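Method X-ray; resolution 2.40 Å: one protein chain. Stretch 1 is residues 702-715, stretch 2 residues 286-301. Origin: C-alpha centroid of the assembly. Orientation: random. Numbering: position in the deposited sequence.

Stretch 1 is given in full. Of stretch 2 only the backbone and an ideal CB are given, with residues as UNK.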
# COMPACT_ATOMS: atom_id res chain seq x y z
N VAL A 702 -15.31 -15.18 37.27
CA VAL A 702 -14.58 -15.97 36.29
C VAL A 702 -14.84 -17.45 36.52
O VAL A 702 -14.99 -17.91 37.66
CB VAL A 702 -13.08 -15.62 36.36
CG1 VAL A 702 -12.20 -16.84 36.23
CG2 VAL A 702 -12.72 -14.59 35.29
N SER A 703 -14.91 -18.21 35.43
CA SER A 703 -15.25 -19.63 35.50
C SER A 703 -14.18 -20.41 36.26
O SER A 703 -13.09 -19.92 36.55
CB SER A 703 -15.42 -20.21 34.09
OG SER A 703 -14.19 -20.26 33.40
N ASP A 704 -14.51 -21.67 36.57
CA ASP A 704 -13.65 -22.49 37.41
C ASP A 704 -12.42 -22.99 36.66
O ASP A 704 -11.32 -23.01 37.21
CB ASP A 704 -14.44 -23.66 37.98
CG ASP A 704 -15.71 -23.23 38.67
OD1 ASP A 704 -16.39 -22.32 38.14
OD2 ASP A 704 -16.04 -23.78 39.74
N THR A 705 -12.60 -23.40 35.40
CA THR A 705 -11.47 -23.88 34.60
C THR A 705 -10.48 -22.77 34.27
O THR A 705 -9.34 -23.06 33.92
CB THR A 705 -11.98 -24.51 33.30
OG1 THR A 705 -13.21 -25.21 33.55
CG2 THR A 705 -10.96 -25.50 32.74
N TRP A 706 -10.90 -21.52 34.41
CA TRP A 706 -10.09 -20.39 33.98
C TRP A 706 -8.88 -20.21 34.89
O TRP A 706 -8.99 -20.27 36.12
CB TRP A 706 -10.95 -19.13 33.99
CG TRP A 706 -10.34 -17.92 33.37
CD1 TRP A 706 -9.40 -17.09 33.92
CD2 TRP A 706 -10.64 -17.37 32.08
NE1 TRP A 706 -9.10 -16.08 33.06
CE2 TRP A 706 -9.84 -16.22 31.92
CE3 TRP A 706 -11.51 -17.74 31.05
CZ2 TRP A 706 -9.88 -15.44 30.76
CZ3 TRP A 706 -11.54 -16.97 29.90
CH2 TRP A 706 -10.74 -15.83 29.77
N GLU A 707 -7.71 -20.00 34.27
CA GLU A 707 -6.46 -19.82 35.01
C GLU A 707 -5.74 -18.52 34.68
O GLU A 707 -4.77 -18.19 35.37
CB GLU A 707 -5.51 -21.00 34.74
CG GLU A 707 -6.11 -22.36 35.04
CD GLU A 707 -5.25 -23.50 34.55
OE1 GLU A 707 -4.12 -23.23 34.07
OE2 GLU A 707 -5.68 -24.67 34.64
N ASN A 708 -6.17 -17.79 33.66
CA ASN A 708 -5.53 -16.52 33.32
C ASN A 708 -5.84 -15.48 34.39
O ASN A 708 -7.01 -15.29 34.74
CB ASN A 708 -6.02 -16.05 31.95
CG ASN A 708 -5.17 -14.93 31.37
OD1 ASN A 708 -4.77 -14.00 32.07
ND2 ASN A 708 -4.90 -15.01 30.07
N PRO A 709 -4.84 -14.80 34.95
CA PRO A 709 -5.12 -13.76 35.95
C PRO A 709 -5.85 -12.55 35.39
O PRO A 709 -6.33 -11.72 36.17
CB PRO A 709 -3.72 -13.38 36.46
CG PRO A 709 -2.80 -13.74 35.34
CD PRO A 709 -3.39 -14.98 34.73
N THR A 710 -5.94 -12.42 34.07
CA THR A 710 -6.70 -11.35 33.44
C THR A 710 -7.87 -11.95 32.66
O THR A 710 -7.90 -13.14 32.35
CB THR A 710 -5.83 -10.52 32.49
OG1 THR A 710 -5.34 -11.34 31.43
CG2 THR A 710 -4.64 -9.92 33.24
N ASN A 711 -8.84 -11.09 32.36
CA ASN A 711 -10.02 -11.47 31.58
C ASN A 711 -10.27 -10.42 30.51
O ASN A 711 -11.22 -9.63 30.60
CB ASN A 711 -11.24 -11.64 32.49
CG ASN A 711 -12.46 -12.15 31.74
OD1 ASN A 711 -12.34 -12.80 30.70
ND2 ASN A 711 -13.64 -11.87 32.27
N PRO A 712 -9.43 -10.38 29.47
CA PRO A 712 -9.62 -9.37 28.42
C PRO A 712 -10.80 -9.74 27.53
O PRO A 712 -10.92 -10.87 27.05
CB PRO A 712 -8.30 -9.42 27.64
CG PRO A 712 -7.80 -10.81 27.85
CD PRO A 712 -8.24 -11.21 29.23
N GLN A 713 -11.68 -8.76 27.31
CA GLN A 713 -12.89 -8.95 26.52
C GLN A 713 -12.89 -7.99 25.34
O GLN A 713 -12.24 -6.94 25.36
CB GLN A 713 -14.15 -8.74 27.37
CG GLN A 713 -14.35 -9.78 28.45
CD GLN A 713 -14.73 -11.13 27.90
OE1 GLN A 713 -15.25 -11.24 26.79
NE2 GLN A 713 -14.48 -12.18 28.67
N HIS A 714 -13.65 -8.35 24.31
CA HIS A 714 -13.81 -7.51 23.13
C HIS A 714 -14.97 -6.54 23.33
O HIS A 714 -16.01 -6.90 23.89
CB HIS A 714 -14.08 -8.36 21.88
CG HIS A 714 -13.05 -9.42 21.64
ND1 HIS A 714 -13.06 -10.64 22.29
CD2 HIS A 714 -11.98 -9.45 20.80
CE1 HIS A 714 -12.04 -11.37 21.86
NE2 HIS A 714 -11.37 -10.67 20.97
N GLN A 715 -14.78 -5.31 22.87
CA GLN A 715 -15.85 -4.32 22.87
C GLN A 715 -15.85 -3.59 21.53
O GLN A 715 -14.83 -3.52 20.84
CB GLN A 715 -15.70 -3.30 24.01
CG GLN A 715 -14.57 -2.30 23.82
CD GLN A 715 -14.57 -1.21 24.87
OE1 GLN A 715 -15.59 -0.97 25.53
NE2 GLN A 715 -13.43 -0.55 25.04
N UNK A 286 -16.96 -17.49 23.45
CA UNK A 286 -15.69 -16.81 23.68
C UNK A 286 -14.73 -17.64 24.52
O UNK A 286 -13.87 -17.09 25.21
CB UNK A 286 -15.94 -15.46 24.36
N UNK A 287 -14.87 -18.97 24.48
CA UNK A 287 -14.03 -19.88 25.25
C UNK A 287 -14.08 -19.55 26.74
O UNK A 287 -13.05 -19.53 27.42
CB UNK A 287 -12.59 -19.82 24.75
N UNK A 288 -15.29 -19.29 27.25
CA UNK A 288 -15.44 -18.89 28.64
C UNK A 288 -15.05 -20.01 29.60
O UNK A 288 -14.51 -19.73 30.68
CB UNK A 288 -16.88 -18.45 28.91
N UNK A 289 -15.30 -21.26 29.23
CA UNK A 289 -15.05 -22.40 30.11
C UNK A 289 -13.72 -23.09 29.81
O UNK A 289 -13.58 -24.29 30.05
CB UNK A 289 -16.19 -23.41 29.99
N UNK A 290 -12.74 -22.35 29.30
CA UNK A 290 -11.40 -22.85 29.08
C UNK A 290 -10.47 -22.27 30.15
O UNK A 290 -10.89 -21.55 31.05
CB UNK A 290 -10.91 -22.50 27.67
N UNK A 291 -9.18 -22.59 30.03
CA UNK A 291 -8.21 -22.05 30.98
C UNK A 291 -7.95 -20.56 30.77
O UNK A 291 -7.29 -19.95 31.62
CB UNK A 291 -6.89 -22.82 30.87
N UNK A 292 -8.44 -19.98 29.68
CA UNK A 292 -8.30 -18.56 29.44
C UNK A 292 -6.95 -18.12 28.92
O UNK A 292 -6.74 -16.91 28.74
CB UNK A 292 -8.60 -17.80 30.74
N UNK A 293 -6.02 -19.05 28.68
CA UNK A 293 -4.69 -18.70 28.20
C UNK A 293 -4.62 -18.51 26.69
O UNK A 293 -3.74 -17.80 26.21
CB UNK A 293 -3.69 -19.78 28.62
N UNK A 294 -5.53 -19.13 25.93
CA UNK A 294 -5.47 -19.09 24.48
C UNK A 294 -6.81 -18.65 23.90
O UNK A 294 -7.28 -19.19 22.89
CB UNK A 294 -5.07 -20.46 23.92
N UNK A 295 -7.44 -17.65 24.52
CA UNK A 295 -8.59 -17.00 23.92
C UNK A 295 -8.18 -16.16 22.71
O UNK A 295 -8.97 -15.99 21.77
CB UNK A 295 -9.30 -16.13 24.96
N UNK A 296 -6.95 -15.66 22.72
CA UNK A 296 -6.44 -14.71 21.72
C UNK A 296 -7.22 -13.40 21.73
O UNK A 296 -7.25 -12.69 20.73
CB UNK A 296 -6.50 -15.33 20.32
N UNK A 297 -7.85 -13.08 22.86
CA UNK A 297 -8.63 -11.85 22.95
C UNK A 297 -7.74 -10.61 22.94
O UNK A 297 -8.20 -9.53 22.56
CB UNK A 297 -9.49 -11.86 24.22
N UNK A 298 -6.47 -10.75 23.34
CA UNK A 298 -5.55 -9.62 23.34
C UNK A 298 -5.18 -9.15 21.94
O UNK A 298 -4.43 -8.18 21.81
CB UNK A 298 -4.28 -9.99 24.11
N UNK A 299 -5.67 -9.81 20.89
CA UNK A 299 -5.50 -9.28 19.54
C UNK A 299 -6.25 -7.97 19.36
O UNK A 299 -5.88 -7.16 18.50
CB UNK A 299 -5.98 -10.30 18.50
N UNK A 300 -7.29 -7.74 20.16
CA UNK A 300 -8.06 -6.51 20.07
C UNK A 300 -7.24 -5.27 20.41
O UNK A 300 -7.58 -4.17 19.98
CB UNK A 300 -9.27 -6.59 21.00
N UNK A 301 -6.16 -5.43 21.18
CA UNK A 301 -5.29 -4.32 21.53
C UNK A 301 -3.98 -4.31 20.75
O UNK A 301 -3.22 -3.33 20.85
CB UNK A 301 -4.99 -4.36 23.03

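Position 286 directs its CA-to-CB bond toward stretch 1, but the nearest atom there, Gln713 OE1, lies 4.9 Å from the ideal CB, so many small or medium side chains would fit. It is Thr286, whose CG2 comes 4.3 Å from Gln713 OE1. Position 287, with positive phi and psi, opens a type I turn; Asn, Gly or a small polar residue would suit, and Ser287 is found. At 288 the sideways CB has nothing of stretch 1 within 5.5 Å, so many residues would suit; the carbonyl O accepts a hydrogen bond from Ser703 OG (2.8 Å). In Gln288, OE1 accepts a weak hydrogen bond from Thr286 N (3.1 Å). Position 289 points away, which allows most polar residues; it is Glu289.

Position 290 also points away and closes the turn, where a short hydroxyl side chain could reach back. Thr290 does so, its OG1 donating to Ser287 O at 2.7 Å.

At 291 the backbone dominates: its O accepts a hydrogen bond from Glu707 N (2.7 Å) and a weak one from Asn708 N (3.2 Å). The sideways CB lies 4.1 Å from Glu707 CD, so a small polar or neutral residue seems easiest. Asp291 nevertheless occurs; its end leads away from stretch 1, and OD1 accepts from the backbone N of 293 at 3.0 Å.

Position 292 is the most constrained. Its phi of 78° favours glycine, and an ideal CB would sit 2.3 Å from Trp706 CE2, a clash. Gly292 lays its CA over the Trp706 six-membered ring, 3.4 Å from the centroid, while its O accepts from Asn708 ND2 at 3.0 Å.

From 293 the CB points away, yet a long side chain could fold back over Glu707, Asn708 and Pro709; an aromatic, Arg or Lys would serve. Trp293 covers Asn708 CA with its ring face, packs CH2 3.4 Å from Pro709 CD, and makes a weak hydrogen bond from NE1 to Glu707 OE1 (3.4 Å).

Position 294 points away, so almost any residue would do; it is Tyr294. At 295 the CB points toward stretch 1, 5.0 Å from Trp706 CH2, and a small or medium residue would suit: Thr295, with OG1 4.0 Å from Trp706 CH2. At 296 positive phi would favour Gly or Asn, yet Leu296 is found.

At 297 the CB lies 3.3 Å from Pro712 O and 3.5 Å from His714 CE1, leaving little room, and Ala297 fits. Position 298 could extend along Pro712; Asn298 ND2 approaches Pro712 CB at 3.5 Å. Position 300, 3.9 Å from His714 CD2 at its CB, suits a small residue, Ser300. Positions 299 and 301 have no stretch 1 atom near the ideal CB, so many residues would do; they are Thr299 and Ser301.

Stretch 2 (286-301) TSQETDGWYTLANTSS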
# COMPACT_ATOMS: atom_id res chain seq x y z
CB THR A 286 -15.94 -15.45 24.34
OG1 THR A 286 -17.22 -14.95 23.93
CG2 THR A 286 -14.87 -14.45 23.92
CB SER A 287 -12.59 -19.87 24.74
OG SER A 287 -12.54 -20.14 23.35
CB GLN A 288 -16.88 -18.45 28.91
CG GLN A 288 -17.33 -17.22 28.13
CD GLN A 288 -17.87 -17.57 26.75
OE1 GLN A 288 -17.67 -18.68 26.25
NE2 GLN A 288 -18.56 -16.62 26.14
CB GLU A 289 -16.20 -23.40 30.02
CG GLU A 289 -17.54 -22.82 30.46
CD GLU A 289 -18.67 -23.83 30.37
OE1 GLU A 289 -18.47 -24.90 29.76
OE2 GLU A 289 -19.76 -23.55 30.90
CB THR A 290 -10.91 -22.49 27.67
OG1 THR A 290 -10.81 -21.07 27.54
CG2 THR A 290 -11.89 -23.02 26.63
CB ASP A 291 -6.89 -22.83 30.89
CG ASP A 291 -6.39 -22.99 29.46
OD1 ASP A 291 -6.52 -22.04 28.67
OD2 ASP A 291 -5.87 -24.08 29.14
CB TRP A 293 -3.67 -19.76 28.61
CG TRP A 293 -3.43 -19.82 30.08
CD1 TRP A 293 -3.77 -20.83 30.93
CD2 TRP A 293 -2.78 -18.82 30.88
NE1 TRP A 293 -3.37 -20.52 32.21
CE2 TRP A 293 -2.77 -19.29 32.21
CE3 TRP A 293 -2.22 -17.57 30.60
CZ2 TRP A 293 -2.21 -18.56 33.25
CZ3 TRP A 293 -1.67 -16.85 31.64
CH2 TRP A 293 -1.67 -17.34 32.94
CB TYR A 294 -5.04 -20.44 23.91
CG TYR A 294 -3.69 -20.87 24.42
CD1 TYR A 294 -2.52 -20.39 23.83
CD2 TYR A 294 -3.57 -21.73 25.50
CE1 TYR A 294 -1.28 -20.77 24.30
CE2 TYR A 294 -2.33 -22.12 25.97
CZ TYR A 294 -1.19 -21.63 25.37
OH TYR A 294 0.05 -22.01 25.83
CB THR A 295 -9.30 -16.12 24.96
OG1 THR A 295 -9.67 -16.92 26.09
CG2 THR A 295 -10.55 -15.48 24.37
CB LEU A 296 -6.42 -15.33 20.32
CG LEU A 296 -5.75 -16.70 20.23
CD1 LEU A 296 -5.71 -17.19 18.79
CD2 LEU A 296 -4.36 -16.67 20.83
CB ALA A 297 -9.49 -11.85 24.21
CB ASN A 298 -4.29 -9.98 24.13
CG ASN A 298 -4.56 -10.15 25.60
OD1 ASN A 298 -4.24 -11.18 26.19
ND2 ASN A 298 -5.16 -9.13 26.21
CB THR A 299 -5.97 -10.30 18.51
OG1 THR A 299 -7.32 -10.69 18.79
CG2 THR A 299 -5.08 -11.54 18.52
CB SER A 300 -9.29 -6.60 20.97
OG SER A 300 -8.94 -7.06 22.26
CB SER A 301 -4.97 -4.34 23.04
OG SER A 301 -4.26 -5.51 23.39
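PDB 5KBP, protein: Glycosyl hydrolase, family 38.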